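Local coordinates for protein AxyAgu115A (Amphibacillus xylanus NBRC 15112, PDB 6NPS) that probably acts as a family GH115 alpha-glucuronidase, hydrolysing glucuronic acid side groups from arabinoglucuronoxylan, at residues L317-I328 against P358-L369. The protein carries 3 engineered substitutions. Residues are numbered along the deposited sequence; the frame is centred on the assembly and turned at random.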
loop_
_atom_site.group_PDB
_atom_site.type_symbol
_atom_site.label_atom_id
_atom_site.label_comp_id
_atom_site.label_asym_id
_atom_site.label_seq_id
_atom_site.Cartn_x
_atom_site.Cartn_y
_atom_site.Cartn_z
ATOM N N LEU A 317 1.236 -16.856 39.872
ATOM C CA LEU A 317 2.484 -16.266 40.325
ATOM C C LEU A 317 2.993 -16.937 41.601
ATOM O O LEU A 317 4.209 -17.074 41.775
ATOM C CB LEU A 317 2.307 -14.758 40.530
ATOM C CG LEU A 317 3.549 -13.927 40.860
ATOM C CD1 LEU A 317 4.550 -13.999 39.720
ATOM C CD2 LEU A 317 3.182 -12.469 41.181
ATOM N N GLU A 318 2.096 -17.361 42.499
ATOM C CA GLU A 318 2.561 -18.053 43.697
ATOM C C GLU A 318 3.100 -19.440 43.367
ATOM O O GLU A 318 4.026 -19.913 44.033
ATOM C CB GLU A 318 1.448 -18.146 44.738
ATOM C CG GLU A 318 0.233 -18.882 44.252
ATOM C CD GLU A 318 -0.482 -19.629 45.364
ATOM O OE1 GLU A 318 0.023 -19.608 46.507
ATOM O OE2 GLU A 318 -1.534 -20.253 45.088
ATOM N N ASP A 319 2.560 -20.099 42.335
ATOM C CA ASP A 319 3.078 -21.413 41.957
ATOM C C ASP A 319 4.488 -21.300 41.391
ATOM O O ASP A 319 5.395 -22.021 41.814
ATOM C CB ASP A 319 2.135 -22.092 40.958
ATOM C CG ASP A 319 0.815 -22.539 41.600
ATOM O OD1 ASP A 319 0.362 -21.888 42.570
ATOM O OD2 ASP A 319 0.226 -23.541 41.136
ATOM N N ASN A 320 4.702 -20.303 40.545
ATOM C CA ASN A 320 6.020 -20.083 39.979
ATOM C C ASN A 320 7.007 -19.793 41.108
ATOM O O ASN A 320 8.152 -20.244 41.069
ATOM C CB ASN A 320 5.994 -18.923 38.984
ATOM C CG ASN A 320 5.687 -19.374 37.570
ATOM O OD1 ASN A 320 6.514 -20.010 36.916
ATOM N ND2 ASN A 320 4.494 -19.049 37.090
ATOM N N ILE A 321 6.560 -19.040 42.112
ATOM C CA ILE A 321 7.419 -18.697 43.240
ATOM C C ILE A 321 7.575 -19.882 44.195
ATOM O O ILE A 321 8.664 -20.123 44.718
ATOM C CB ILE A 321 6.869 -17.441 43.943
ATOM C CG1 ILE A 321 7.035 -16.224 43.030
ATOM C CG2 ILE A 321 7.555 -17.208 45.301
ATOM C CD1 ILE A 321 6.197 -15.055 43.451
ATOM N N ASN A 322 6.506 -20.650 44.416
ATOM C CA ASN A 322 6.607 -21.850 45.252
ATOM C C ASN A 322 7.594 -22.863 44.672
ATOM O O ASN A 322 8.268 -23.591 45.422
ATOM C CB ASN A 322 5.224 -22.505 45.415
ATOM C CG ASN A 322 4.302 -21.721 46.348
ATOM O OD1 ASN A 322 4.762 -20.940 47.185
ATOM N ND2 ASN A 322 2.991 -21.926 46.203
ATOM N N LEU A 323 7.675 -22.939 43.346
ATOM C CA LEU A 323 8.593 -23.874 42.708
ATOM C C LEU A 323 10.047 -23.429 42.879
ATOM O O LEU A 323 10.884 -24.197 43.369
ATOM C CB LEU A 323 8.219 -24.025 41.231
ATOM C CG LEU A 323 9.064 -24.974 40.380
ATOM C CD1 LEU A 323 8.603 -26.433 40.563
ATOM C CD2 LEU A 323 9.050 -24.514 38.908
ATOM N N LEU A 324 10.362 -22.180 42.494
ATOM C CA LEU A 324 11.736 -21.684 42.597
ATOM C C LEU A 324 12.275 -21.790 44.014
ATOM O O LEU A 324 13.450 -22.108 44.214
ATOM C CB LEU A 324 11.819 -20.236 42.121
ATOM C CG LEU A 324 11.967 -20.121 40.603
ATOM C CD1 LEU A 324 12.296 -18.686 40.186
ATOM C CD2 LEU A 324 12.997 -21.119 40.058
ATOM N N ARG A 325 11.448 -21.513 45.012
ATOM C CA ARG A 325 11.908 -21.664 46.386
ATOM C C ARG A 325 12.326 -23.099 46.668
ATOM O O ARG A 325 13.272 -23.339 47.433
ATOM C CB ARG A 325 10.815 -21.218 47.353
ATOM C CG ARG A 325 11.349 -20.653 48.669
ATOM C CD ARG A 325 10.221 -20.178 49.576
ATOM N NE ARG A 325 9.457 -19.069 48.997
ATOM C CZ ARG A 325 9.754 -17.780 49.160
ATOM N NH1 ARG A 325 10.814 -17.418 49.878
ATOM N NH2 ARG A 325 8.987 -16.851 48.604
ATOM N N ASP A 326 11.607 -24.063 46.071
ATOM C CA ASP A 326 11.869 -25.472 46.330
ATOM C C ASP A 326 13.124 -25.907 45.604
ATOM O O ASP A 326 14.001 -26.565 46.176
ATOM C CB ASP A 326 10.660 -26.331 45.907
ATOM C CG ASP A 326 10.609 -27.682 46.644
ATOM O OD1 ASP A 326 9.645 -28.465 46.441
ATOM O OD2 ASP A 326 11.535 -27.964 47.436
ATOM N N VAL A 327 13.216 -25.577 44.326
ATOM C CA VAL A 327 14.410 -25.891 43.556
ATOM C C VAL A 327 15.664 -25.382 44.270
ATOM O O VAL A 327 16.576 -26.158 44.596
ATOM C CB VAL A 327 14.271 -25.316 42.138
ATOM C CG1 VAL A 327 15.576 -25.370 41.408
ATOM C CG2 VAL A 327 13.156 -26.061 41.368
ATOM N N ILE A 328 15.695 -24.077 44.582
ATOM C CA ILE A 328 16.902 -23.456 45.139
ATOM C C ILE A 328 17.318 -24.130 46.441
ATOM O O ILE A 328 18.505 -24.410 46.673
ATOM C CB ILE A 328 16.693 -21.934 45.325
ATOM C CG1 ILE A 328 16.737 -21.243 43.969
ATOM C CG2 ILE A 328 17.761 -21.395 46.247
ATOM C CD1 ILE A 328 16.202 -19.769 43.896
ATOM N N PRO A 358 9.528 -10.656 37.829
ATOM C CA PRO A 358 8.299 -10.708 38.648
ATOM C C PRO A 358 8.314 -11.794 39.725
ATOM O O PRO A 358 7.656 -11.639 40.759
ATOM C CB PRO A 358 7.196 -10.956 37.606
ATOM C CG PRO A 358 7.731 -10.342 36.344
ATOM C CD PRO A 358 9.215 -10.615 36.380
ATOM N N PHE A 359 9.037 -12.896 39.515
ATOM C CA PHE A 359 9.067 -13.949 40.530
ATOM C C PHE A 359 9.864 -13.500 41.743
ATOM O O PHE A 359 9.563 -13.906 42.874
ATOM C CB PHE A 359 9.659 -15.239 39.954
ATOM C CG PHE A 359 8.881 -15.822 38.786
ATOM C CD1 PHE A 359 7.571 -15.438 38.526
ATOM C CD2 PHE A 359 9.463 -16.778 37.963
ATOM C CE1 PHE A 359 6.862 -15.986 37.461
ATOM C CE2 PHE A 359 8.759 -17.330 36.899
ATOM C CZ PHE A 359 7.459 -16.930 36.646
ATOM N N PHE A 360 10.856 -12.633 41.525
ATOM C CA PHE A 360 11.751 -12.225 42.605
ATOM C C PHE A 360 11.031 -11.313 43.597
ATOM O O PHE A 360 11.038 -11.563 44.813
ATOM C CB PHE A 360 12.991 -11.542 42.002
ATOM C CG PHE A 360 13.961 -10.994 43.031
ATOM C CD1 PHE A 360 14.617 -11.842 43.915
ATOM C CD2 PHE A 360 14.212 -9.629 43.105
ATOM C CE1 PHE A 360 15.513 -11.335 44.853
ATOM C CE2 PHE A 360 15.097 -9.114 44.037
ATOM C CZ PHE A 360 15.751 -9.961 44.912
ATOM N N TYR A 361 10.360 -10.276 43.088
ATOM C CA TYR A 361 9.749 -9.269 43.953
ATOM C C TYR A 361 8.426 -9.752 44.559
ATOM O O TYR A 361 8.239 -9.691 45.782
ATOM C CB TYR A 361 9.554 -7.982 43.161
ATOM C CG TYR A 361 10.849 -7.352 42.679
ATOM C CD1 TYR A 361 11.803 -6.886 43.582
ATOM C CD2 TYR A 361 11.101 -7.182 41.315
ATOM C CE1 TYR A 361 12.977 -6.296 43.149
ATOM C CE2 TYR A 361 12.277 -6.580 40.866
ATOM C CZ TYR A 361 13.210 -6.139 41.791
ATOM O OH TYR A 361 14.375 -5.553 41.336
ATOM N N GLY A 362 7.506 -10.253 43.722
ATOM C CA GLY A 362 6.186 -10.696 44.160
ATOM C C GLY A 362 5.093 -9.661 43.949
ATOM O O GLY A 362 5.127 -8.923 42.958
ATOM N N ASP A 363 4.131 -9.657 44.822
ATOM C CA ASP A 363 3.032 -8.738 44.753
ATOM C C ASP A 363 2.410 -8.608 46.108
ATOM O O ASP A 363 2.819 -9.252 47.055
ATOM C CB ASP A 363 2.013 -9.117 43.684
ATOM C CG ASP A 363 1.153 -10.318 44.057
ATOM O OD1 ASP A 363 0.474 -10.794 43.145
ATOM O OD2 ASP A 363 1.139 -10.794 45.214
ATOM N N GLU A 364 1.337 -7.846 46.154
ATOM C CA GLU A 364 0.658 -7.557 47.389
ATOM C C GLU A 364 0.224 -8.826 48.106
ATOM O O GLU A 364 0.365 -8.922 49.332
ATOM C CB GLU A 364 -0.594 -6.749 47.048
ATOM C CG GLU A 364 -0.413 -5.733 45.917
ATOM C CD GLU A 364 -0.935 -6.206 44.561
ATOM O OE1 GLU A 364 -0.687 -5.520 43.541
ATOM O OE2 GLU A 364 -1.584 -7.270 44.505
ATOM N N ASN A 365 -0.356 -9.756 47.351
ATOM C CA ASN A 365 -0.776 -11.072 47.843
ATOM C C ASN A 365 0.248 -12.147 48.144
ATOM O O ASN A 365 0.195 -12.816 49.147
ATOM C CB ASN A 365 -1.781 -11.629 46.879
ATOM C CG ASN A 365 -3.100 -10.955 47.015
ATOM O OD1 ASN A 365 -3.222 -9.963 47.710
ATOM N ND2 ASN A 365 -4.109 -11.486 46.325
ATOM N N THR A 366 1.168 -12.281 47.208
ATOM C CA THR A 366 2.274 -13.223 47.165
ATOM C C THR A 366 3.530 -12.538 47.699
ATOM O O THR A 366 4.180 -11.781 46.960
ATOM C CB THR A 366 2.496 -13.729 45.733
ATOM O OG1 THR A 366 1.227 -13.926 45.094
ATOM C CG2 THR A 366 3.258 -15.042 45.734
ATOM N N PRO A 367 3.902 -12.750 48.971
ATOM C CA PRO A 367 5.148 -12.162 49.488
ATOM C C PRO A 367 6.238 -12.898 48.715
ATOM O O PRO A 367 6.435 -14.102 48.913
ATOM C CB PRO A 367 5.080 -12.458 50.993
ATOM C CG PRO A 367 4.196 -13.664 51.106
ATOM C CD PRO A 367 3.197 -13.562 49.982
ATOM N N GLY A 368 6.953 -12.166 47.850
ATOM C CA GLY A 368 7.834 -12.705 46.817
ATOM C C GLY A 368 9.136 -13.345 47.292
ATOM O O GLY A 368 9.385 -13.529 48.492
ATOM N N LEU A 369 9.996 -13.678 46.320
ATOM C CA LEU A 369 11.209 -14.445 46.590
ATOM C C LEU A 369 12.346 -13.599 47.161
ATOM O O LEU A 369 13.259 -14.156 47.783
ATOM C CB LEU A 369 11.676 -15.144 45.309
ATOM C CG LEU A 369 12.652 -16.318 45.477
ATOM C CD1 LEU A 369 12.284 -17.217 46.668
ATOM C CD2 LEU A 369 12.698 -17.153 44.211
#
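F359 is the knob of this contact, its side chain lodged among L317, N320, I321 and L324 of the helix. N320 lies over one ring face in a CH-pi contact, CB 3.6 Å from the F359 ring centroid, with its amide plane turned 16° from the ring. L317 reaches the ring edge near its plane, CD1 standing 3.6 Å from F359 CD1, while L324 CD1 comes in obliquely near F359 CD2; I321 CG1 packs on F359 CB. An alanine in place of F359 would probably open a gap among these four side chains and leave N320 without the ring it lies on. The N320 amide bonds through ND2 to T316 O.

The other apolar contacts follow the loop. I321 carries its CD1 branch to the methyl of T366, 3.7 Å from CG2, and that same methyl rests on E318 CA and CB. With CG swung anti to the backbone N (chi1 -162°), L369 spreads both methyls along the helix: CD2 sits 3.8 Å from L324 CB, and CD1 packs over one face of the R325 guanidinium, 3.5 Å from NH1.

Polar links are few. R325 bends at chi3, and its NH2 gives a weak hydrogen bond to G368 O at 3.3 Å, the carbonyl lying at the edge of the guanidinium. Within the loop, D363 OD2 accepts from T366 OG1 at 3.1 Å, met from above the carboxylate plane, which probably helps to keep the T366 methyl turned to the helix; the T366 N to D363 OD2 contact fits an Asx motif but is doubtfully short.

G362, the first residue past helix 356-361, has positive phi, where a side chain would jam against the preceding carbonyl. That short helix follows strand 348-351, next to strand 298-300 in the eight-stranded parallel sheet of the family's TIM-barrel-like domain, and the contact packs it and its trailing loop against the start of helix 317-338.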